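Local coordinates for cellulase (Xanthomonas axonopodis pv. citri, PDB 5HOS), which probably hydrolyses internal beta-1,4-glycosidic bonds of cellulose and related glucans, as an endoglucanase of glycosyl hydrolase family 5, at residues P165-I176 and Q208-D219. Residues are numbered along the deposited sequence; the frame is centred on the assembly and turned at random.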
loop_
_atom_site.group_PDB
_atom_site.type_symbol
_atom_site.label_atom_id
_atom_site.label_comp_id
_atom_site.label_asym_id
_atom_site.label_seq_id
_atom_site.Cartn_x
_atom_site.Cartn_y
_atom_site.Cartn_z
ATOM N N PRO A 165 1.875 -3.665 -18.249
ATOM C CA PRO A 165 2.906 -4.046 -17.287
ATOM C C PRO A 165 4.345 -3.697 -17.669
ATOM O O PRO A 165 5.108 -3.313 -16.796
ATOM C CB PRO A 165 2.703 -5.560 -17.158
ATOM C CG PRO A 165 1.236 -5.728 -17.352
ATOM C CD PRO A 165 0.943 -4.793 -18.485
ATOM N N GLN A 166 4.708 -3.818 -18.949
ATOM C CA GLN A 166 6.088 -3.512 -19.362
ATOM C C GLN A 166 6.385 -2.000 -19.303
ATOM O O GLN A 166 7.461 -1.588 -18.856
ATOM C CB GLN A 166 6.385 -4.082 -20.760
ATOM C CG GLN A 166 7.868 -4.320 -21.018
ATOM C CD GLN A 166 8.502 -5.355 -20.073
ATOM O OE1 GLN A 166 8.118 -6.540 -20.052
ATOM N NE2 GLN A 166 9.476 -4.911 -19.291
ATOM N N ALA A 167 5.430 -1.179 -19.742
ATOM C CA ALA A 167 5.576 0.277 -19.677
ATOM C C ALA A 167 5.603 0.741 -18.231
ATOM O O ALA A 167 6.358 1.654 -17.886
ATOM C CB ALA A 167 4.447 0.974 -20.415
ATOM N N TRP A 168 4.773 0.121 -17.391
ATOM C CA TRP A 168 4.782 0.435 -15.968
ATOM C C TRP A 168 6.135 0.083 -15.333
ATOM O O TRP A 168 6.691 0.892 -14.602
ATOM C CB TRP A 168 3.647 -0.246 -15.200
ATOM C CG TRP A 168 3.882 -0.077 -13.744
ATOM C CD1 TRP A 168 4.224 -1.043 -12.858
ATOM C CD2 TRP A 168 3.938 1.165 -13.029
ATOM N NE1 TRP A 168 4.443 -0.496 -11.624
ATOM C CE2 TRP A 168 4.283 0.859 -11.700
ATOM C CE3 TRP A 168 3.724 2.506 -13.382
ATOM C CZ2 TRP A 168 4.409 1.843 -10.715
ATOM C CZ3 TRP A 168 3.840 3.481 -12.404
ATOM C CH2 TRP A 168 4.181 3.145 -11.088
ATOM N N ALA A 169 6.653 -1.105 -15.612
ATOM C CA ALA A 169 7.957 -1.513 -15.064
ATOM C C ALA A 169 9.065 -0.525 -15.414
ATOM O O ALA A 169 9.922 -0.264 -14.588
ATOM C CB ALA A 169 8.339 -2.910 -15.525
ATOM N N THR A 170 9.046 0.013 -16.635
ATOM C CA THR A 170 10.019 1.029 -17.055
ATOM C C THR A 170 9.892 2.320 -16.233
ATOM O O THR A 170 10.898 2.854 -15.776
ATOM C CB THR A 170 9.876 1.325 -18.559
ATOM O OG1 THR A 170 10.089 0.108 -19.274
ATOM C CG2 THR A 170 10.880 2.390 -19.031
ATOM N N ALA A 171 8.652 2.788 -16.032
ATOM C CA ALA A 171 8.389 3.939 -15.178
ATOM C C ALA A 171 8.812 3.684 -13.722
ATOM O O ALA A 171 9.467 4.527 -13.106
ATOM C CB ALA A 171 6.911 4.313 -15.238
ATOM N N ALA A 172 8.437 2.523 -13.182
ATOM C CA ALA A 172 8.794 2.162 -11.808
ATOM C C ALA A 172 10.307 2.145 -11.647
ATOM O O ALA A 172 10.842 2.683 -10.683
ATOM C CB ALA A 172 8.209 0.812 -11.431
ATOM N N GLN A 173 10.982 1.544 -12.613
ATOM C CA GLN A 173 12.453 1.477 -12.572
ATOM C C GLN A 173 13.079 2.864 -12.561
ATOM O O GLN A 173 14.042 3.112 -11.830
ATOM C CB GLN A 173 12.986 0.682 -13.759
ATOM C CG GLN A 173 14.481 0.406 -13.709
ATOM C CD GLN A 173 14.841 -0.461 -12.531
ATOM O OE1 GLN A 173 14.592 -1.662 -12.545
ATOM N NE2 GLN A 173 15.410 0.142 -11.490
ATOM N N ALA A 174 12.533 3.769 -13.367
ATOM C CA ALA A 174 13.051 5.129 -13.427
ATOM C C ALA A 174 12.901 5.836 -12.077
ATOM O O ALA A 174 13.823 6.512 -11.631
ATOM C CB ALA A 174 12.357 5.911 -14.524
ATOM N N SER A 175 11.751 5.663 -11.420
ATOM C CA SER A 175 11.538 6.292 -10.115
ATOM C C SER A 175 12.427 5.662 -9.028
ATOM O O SER A 175 12.940 6.377 -8.168
ATOM C CB SER A 175 10.055 6.265 -9.715
ATOM O OG SER A 175 9.620 4.940 -9.466
ATOM N N ILE A 176 12.631 4.345 -9.082
ATOM C CA ILE A 176 13.555 3.661 -8.152
ATOM C C ILE A 176 14.965 4.235 -8.305
ATOM O O ILE A 176 15.611 4.604 -7.317
ATOM C CB ILE A 176 13.576 2.131 -8.377
ATOM C CG1 ILE A 176 12.243 1.501 -7.949
ATOM C CG2 ILE A 176 14.734 1.453 -7.647
ATOM C CD1 ILE A 176 11.986 0.142 -8.565
ATOM N N GLN A 208 1.513 -8.971 -22.354
ATOM C CA GLN A 208 2.442 -8.508 -21.319
ATOM C C GLN A 208 1.860 -8.728 -19.924
ATOM O O GLN A 208 0.672 -8.471 -19.689
ATOM C CB GLN A 208 2.753 -7.021 -21.519
ATOM C CG GLN A 208 3.175 -6.657 -22.933
ATOM C CD GLN A 208 4.281 -7.544 -23.468
ATOM O OE1 GLN A 208 5.348 -7.640 -22.872
ATOM N NE2 GLN A 208 4.031 -8.205 -24.592
ATOM N N SER A 209 2.700 -9.194 -19.009
ATOM C CA SER A 209 2.277 -9.532 -17.649
ATOM C C SER A 209 3.231 -8.980 -16.617
ATOM O O SER A 209 4.404 -8.711 -16.918
ATOM C CB SER A 209 2.210 -11.046 -17.470
ATOM O OG SER A 209 3.505 -11.631 -17.570
ATOM N N ASN A 210 2.739 -8.853 -15.385
ATOM C CA ASN A 210 3.620 -8.542 -14.264
ATOM C C ASN A 210 4.698 -9.594 -14.064
ATOM O O ASN A 210 5.836 -9.245 -13.761
ATOM C CB ASN A 210 2.828 -8.327 -12.979
ATOM C CG ASN A 210 2.004 -7.058 -13.024
ATOM O OD1 ASN A 210 2.379 -6.094 -13.685
ATOM N ND2 ASN A 210 0.874 -7.055 -12.333
ATOM N N ALA A 211 4.353 -10.866 -14.277
ATOM C CA ALA A 211 5.318 -11.961 -14.125
ATOM C C ALA A 211 6.578 -11.782 -14.975
ATOM O O ALA A 211 7.681 -12.152 -14.546
ATOM C CB ALA A 211 4.657 -13.300 -14.430
ATOM N N VAL A 212 6.419 -11.227 -16.174
ATOM C CA VAL A 212 7.549 -10.947 -17.058
ATOM C C VAL A 212 8.140 -9.576 -16.717
ATOM O O VAL A 212 9.344 -9.445 -16.442
ATOM C CB VAL A 212 7.129 -11.013 -18.550
ATOM C CG1 VAL A 212 8.276 -10.600 -19.467
ATOM C CG2 VAL A 212 6.658 -12.418 -18.892
ATOM N N ALA A 213 7.290 -8.561 -16.734
ATOM C CA ALA A 213 7.746 -7.170 -16.617
ATOM C C ALA A 213 8.486 -6.882 -15.307
ATOM O O ALA A 213 9.516 -6.205 -15.303
ATOM C CB ALA A 213 6.566 -6.221 -16.778
ATOM N N MET A 214 7.983 -7.436 -14.210
ATOM C CA MET A 214 8.520 -7.142 -12.891
ATOM C C MET A 214 9.718 -8.021 -12.533
ATOM O O MET A 214 10.435 -7.687 -11.603
ATOM C CB MET A 214 7.420 -7.247 -11.837
ATOM C CG MET A 214 6.244 -6.293 -12.078
ATOM S SD MET A 214 6.624 -4.515 -12.155
ATOM C CE MET A 214 7.416 -4.326 -10.571
ATOM N N ALA A 215 9.955 -9.101 -13.285
ATOM C CA ALA A 215 11.136 -9.963 -13.057
ATOM C C ALA A 215 12.447 -9.211 -13.220
ATOM O O ALA A 215 13.420 -9.496 -12.518
ATOM C CB ALA A 215 11.114 -11.165 -13.989
ATOM N N SER A 216 12.478 -8.257 -14.148
ATOM C CA SER A 216 13.703 -7.519 -14.428
ATOM C C SER A 216 13.872 -6.254 -13.578
ATOM O O SER A 216 14.870 -5.552 -13.746
ATOM C CB SER A 216 13.777 -7.184 -15.921
ATOM O OG SER A 216 12.643 -6.442 -16.328
ATOM N N ILE A 217 12.935 -5.958 -12.670
ATOM C CA ILE A 217 13.108 -4.815 -11.754
ATOM C C ILE A 217 14.376 -4.983 -10.928
ATOM O O ILE A 217 14.639 -6.059 -10.382
ATOM C CB ILE A 217 11.912 -4.601 -10.801
ATOM C CG1 ILE A 217 10.761 -3.929 -11.543
ATOM C CG2 ILE A 217 12.275 -3.721 -9.586
ATOM C CD1 ILE A 217 10.995 -2.487 -11.976
ATOM N N ARG A 218 15.135 -3.896 -10.846
ATOM C CA ARG A 218 16.350 -3.840 -10.050
ATOM C C ARG A 218 16.305 -2.605 -9.136
ATOM O O ARG A 218 15.548 -1.645 -9.369
ATOM C CB ARG A 218 17.577 -3.812 -10.965
ATOM C CG ARG A 218 17.754 -5.064 -11.824
ATOM C CD ARG A 218 18.148 -6.309 -11.023
ATOM N NE ARG A 218 18.166 -7.529 -11.849
ATOM C CZ ARG A 218 17.138 -8.368 -12.047
ATOM N NH1 ARG A 218 15.944 -8.172 -11.484
ATOM N NH2 ARG A 218 17.306 -9.435 -12.826
ATOM N N ASP A 219 17.083 -2.666 -8.071
ATOM C CA ASP A 219 17.217 -1.567 -7.127
ATOM C C ASP A 219 18.708 -1.367 -6.907
ATOM O O ASP A 219 19.356 -2.279 -6.400
ATOM C CB ASP A 219 16.533 -1.929 -5.802
ATOM C CG ASP A 219 16.649 -0.838 -4.745
ATOM O OD1 ASP A 219 17.365 0.174 -4.948
ATOM O OD2 ASP A 219 16.024 -1.000 -3.672
HETATM O O HOH W 1 5.387 -8.307 -20.120
HETATM O O HOH W 2 14.018 -3.002 -14.895
#
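Gln-173 OE1 is gripped twice: by the backbone N of Arg-218 at 2.9 Å, in the carbonyl plane on a lone pair with an N-H...O angle of 169°, and by a water that also donates to Ser-216 O. The same amide closes a two-bond clamp: Gln-173 NE2 donates to Arg-218 O, 2.8 Å away in the amide plane, though from 41° above that carbonyl's plane. With CG opposite the backbone N (chi1 -173°) and a bend at chi2, the side chain reaches the loop, and the two bonds fix the amide's rotation. Beside the clamp, Ile-217 CD1 packs 3.6 Å from Ala-169 O, and Ile-176 CD1 meets Ile-217 CG2 at 4.0 Å. Nearer the helix start the CA atoms of Gln-166 and Ala-213 approach to 4.9 Å, and Ala-213 CB rests against Pro-165 CB (3.9 Å) and Ala-169 CB. Met-214 SD approaches Trp-168 obliquely, 5.2 Å from the centroid of its five-membered ring, a Met-aromatic contact; Trp-168 NE1 bonds to Pro-191 O. Asp-219 OD1 salt-bridges Arg-180, and OD2 accepts from Arg-223 N. Helix 165-181 thus packs against the connection between strands 188-191 and 224-231, in the outer layer of family 5's characteristic (beta/alpha)8 TIM barrel.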